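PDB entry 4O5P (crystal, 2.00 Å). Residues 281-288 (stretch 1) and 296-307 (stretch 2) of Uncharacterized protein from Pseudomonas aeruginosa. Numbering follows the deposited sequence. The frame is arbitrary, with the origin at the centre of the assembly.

Stretch 1, residues 281-288: DTVAAVGL
Stretch 2 (296-307) AGHMDWADDTMR

A single beta bridge joins the stretches: Ala285, in an irregular segment, lies opposite His298 of strand 296-299, CA to CA 4.3 Å. Two nearly linear hydrogen bonds flank it, Met299 N to Ala284 O (2.9 Å, 170°) and Val286 N to Gly297 O (3.0 Å, 162°). The chains cross at the bridge; Val286 CA and Met299 CA come next, 4.7 Å apart. Each acceptor also receives a CA-H...O contact: His298 CA to Ala284 O, 3.5 Å, and Ala285 CA to Gly297 O, 3.3 Å. Ala285 (phi/psi -78/144), Val286 (-56/143), His298 (-58/142) and Met299 (-58/149) are extended; Ala284 (-113/12) is not. Ala284 CB, pointing toward stretch 2, lies 3.8 Å from both Ala302 CB and selenomethionine Met306 SE (chi1 m, chi2 m, chi3 100°). Ala296 CB meets Ala285 CB at 4.1 Å, Val286 CG1 (chi1 p) at 4.0 Å and Leu288 CD2 at 4.1 Å. The CA-to-CB bond of selenomethionine Met299 (m, t, t) points sideways, its CG 3.7 Å from Val286 CA and its CE 3.5 Å from Ala285 O. That of His298 (chi1 m, chi2 -17°) points away, yet His298 ND1 lies 3.9 Å from Ala284 CB. A hydrogen bond from Ala302 N to Met299 O (2.9 Å) closes a turn, and Thr305 OG1 donates a very short hydrogen bond to Trp301 O (2.5 Å).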

# COMPACT_ATOMS: atom_id res chain seq x y z
N ASP A 281 -6.81 -2.32 -2.35
CA ASP A 281 -5.64 -3.08 -2.86
C ASP A 281 -4.43 -3.05 -1.94
O ASP A 281 -3.43 -2.42 -2.26
CB ASP A 281 -5.22 -2.55 -4.24
CG ASP A 281 -4.60 -3.61 -5.12
OD1 ASP A 281 -5.20 -4.70 -5.24
OD2 ASP A 281 -3.52 -3.38 -5.69
N THR A 282 -4.54 -3.72 -0.78
CA THR A 282 -3.49 -3.73 0.23
C THR A 282 -2.16 -4.28 -0.28
O THR A 282 -2.12 -5.39 -0.81
CB THR A 282 -3.88 -4.62 1.41
OG1 THR A 282 -5.13 -4.19 1.94
CG2 THR A 282 -2.81 -4.59 2.50
N VAL A 283 -1.09 -3.50 -0.10
CA VAL A 283 0.26 -3.97 -0.43
C VAL A 283 1.17 -3.72 0.76
O VAL A 283 1.31 -2.58 1.18
CB VAL A 283 0.85 -3.25 -1.65
CG1 VAL A 283 2.33 -3.62 -1.83
CG2 VAL A 283 0.03 -3.58 -2.91
N ALA A 284 1.76 -4.77 1.31
CA ALA A 284 2.47 -4.65 2.59
C ALA A 284 3.96 -4.85 2.42
O ALA A 284 4.71 -4.98 3.40
CB ALA A 284 1.92 -5.67 3.60
N ALA A 285 4.39 -4.83 1.16
CA ALA A 285 5.74 -5.25 0.79
C ALA A 285 6.76 -4.19 1.09
O ALA A 285 6.49 -2.99 0.93
CB ALA A 285 5.80 -5.60 -0.72
N VAL A 286 7.94 -4.63 1.50
CA VAL A 286 9.10 -3.76 1.53
C VAL A 286 9.33 -3.18 0.13
O VAL A 286 9.07 -3.85 -0.89
CB VAL A 286 10.35 -4.53 2.01
CG1 VAL A 286 10.83 -5.54 0.97
CG2 VAL A 286 11.45 -3.57 2.40
N GLY A 287 9.76 -1.91 0.08
CA GLY A 287 9.93 -1.19 -1.17
C GLY A 287 11.26 -1.56 -1.79
O GLY A 287 12.32 -1.14 -1.31
N LEU A 288 11.19 -2.34 -2.86
CA LEU A 288 12.36 -3.00 -3.38
C LEU A 288 12.57 -2.69 -4.86
O LEU A 288 12.60 -3.60 -5.69
CB LEU A 288 12.19 -4.50 -3.19
CG LEU A 288 13.43 -5.30 -2.86
CD1 LEU A 288 13.89 -4.94 -1.46
CD2 LEU A 288 13.17 -6.79 -3.01
N ALA A 296 9.69 -9.43 -3.24
CA ALA A 296 9.54 -8.73 -1.96
C ALA A 296 8.48 -9.38 -1.06
O ALA A 296 7.42 -9.81 -1.52
CB ALA A 296 9.19 -7.26 -2.21
N GLY A 297 8.78 -9.45 0.24
CA GLY A 297 7.80 -9.88 1.21
C GLY A 297 7.46 -8.72 2.12
O GLY A 297 7.86 -7.58 1.85
N HIS A 298 6.75 -9.00 3.21
CA HIS A 298 6.28 -7.97 4.14
C HIS A 298 7.34 -7.08 4.77
O HIS A 298 8.42 -7.55 5.16
CB HIS A 298 5.53 -8.61 5.31
CG HIS A 298 4.28 -9.33 4.93
ND1 HIS A 298 3.64 -9.16 3.72
CD2 HIS A 298 3.56 -10.26 5.61
CE1 HIS A 298 2.58 -9.95 3.67
NE2 HIS A 298 2.51 -10.62 4.81
N MSE A 299 7.00 -5.80 4.93
CA MSE A 299 7.68 -4.94 5.90
C MSE A 299 7.52 -5.58 7.28
O MSE A 299 6.51 -6.26 7.56
CB MSE A 299 7.06 -3.53 5.88
CG MSE A 299 7.48 -2.72 4.67
SE MSE A 299 6.42 -1.08 4.41
CE MSE A 299 7.48 -0.31 2.97
N ASP A 300 8.51 -5.38 8.14
CA ASP A 300 8.53 -6.08 9.43
C ASP A 300 7.26 -5.85 10.27
O ASP A 300 6.74 -6.80 10.89
CB ASP A 300 9.83 -5.79 10.22
CG ASP A 300 10.09 -4.30 10.41
OD1 ASP A 300 9.17 -3.47 10.24
OD2 ASP A 300 11.24 -3.94 10.76
N TRP A 301 6.73 -4.63 10.26
CA TRP A 301 5.57 -4.35 11.12
C TRP A 301 4.31 -5.04 10.63
O TRP A 301 3.33 -5.19 11.38
CB TRP A 301 5.35 -2.84 11.26
CG TRP A 301 5.31 -2.10 9.96
CD1 TRP A 301 6.33 -1.38 9.41
CD2 TRP A 301 4.20 -2.00 9.06
NE1 TRP A 301 5.92 -0.84 8.22
CE2 TRP A 301 4.62 -1.19 7.98
CE3 TRP A 301 2.90 -2.50 9.06
CZ2 TRP A 301 3.78 -0.89 6.90
CZ3 TRP A 301 2.07 -2.20 7.99
CH2 TRP A 301 2.51 -1.40 6.93
N ALA A 302 4.34 -5.47 9.36
CA ALA A 302 3.18 -6.05 8.68
C ALA A 302 3.01 -7.54 8.92
O ALA A 302 1.91 -8.08 8.73
CB ALA A 302 3.26 -5.78 7.17
N ASP A 303 4.10 -8.21 9.32
CA ASP A 303 4.05 -9.64 9.66
C ASP A 303 3.02 -9.86 10.74
O ASP A 303 3.04 -9.17 11.77
CB ASP A 303 5.41 -10.12 10.13
CG ASP A 303 6.44 -10.12 9.03
OD1 ASP A 303 6.16 -10.68 7.96
OD2 ASP A 303 7.53 -9.54 9.23
N ASP A 304 2.11 -10.80 10.50
CA ASP A 304 1.04 -11.13 11.45
C ASP A 304 0.13 -9.97 11.86
O ASP A 304 -0.64 -10.09 12.81
CB ASP A 304 1.60 -11.84 12.68
CG ASP A 304 2.32 -13.13 12.33
OD1 ASP A 304 2.14 -13.64 11.19
OD2 ASP A 304 3.05 -13.66 13.20
N THR A 305 0.19 -8.87 11.12
CA THR A 305 -0.68 -7.73 11.40
C THR A 305 -1.61 -7.36 10.22
O THR A 305 -2.36 -6.40 10.27
CB THR A 305 0.12 -6.50 11.89
OG1 THR A 305 1.12 -6.16 10.92
CG2 THR A 305 0.81 -6.82 13.22
N MSE A 306 -1.56 -8.15 9.15
CA MSE A 306 -2.47 -7.90 8.04
C MSE A 306 -3.82 -8.54 8.31
O MSE A 306 -4.86 -8.09 7.80
CB MSE A 306 -1.88 -8.43 6.74
CG MSE A 306 -0.62 -7.68 6.29
SE MSE A 306 -1.04 -5.79 6.03
CE MSE A 306 -0.36 -5.12 7.72
N ARG A 307 -3.79 -9.62 9.07
CA ARG A 307 -5.00 -10.34 9.46
C ARG A 307 -5.95 -9.37 10.16
O ARG A 307 -5.55 -8.70 11.12
CB ARG A 307 -4.60 -11.44 10.44
CG ARG A 307 -5.67 -12.43 10.74
CD ARG A 307 -5.31 -13.24 12.00
NE ARG A 307 -6.51 -13.92 12.46
CZ ARG A 307 -6.92 -15.09 11.99
NH1 ARG A 307 -6.19 -15.72 11.05
NH2 ARG A 307 -8.04 -15.64 12.44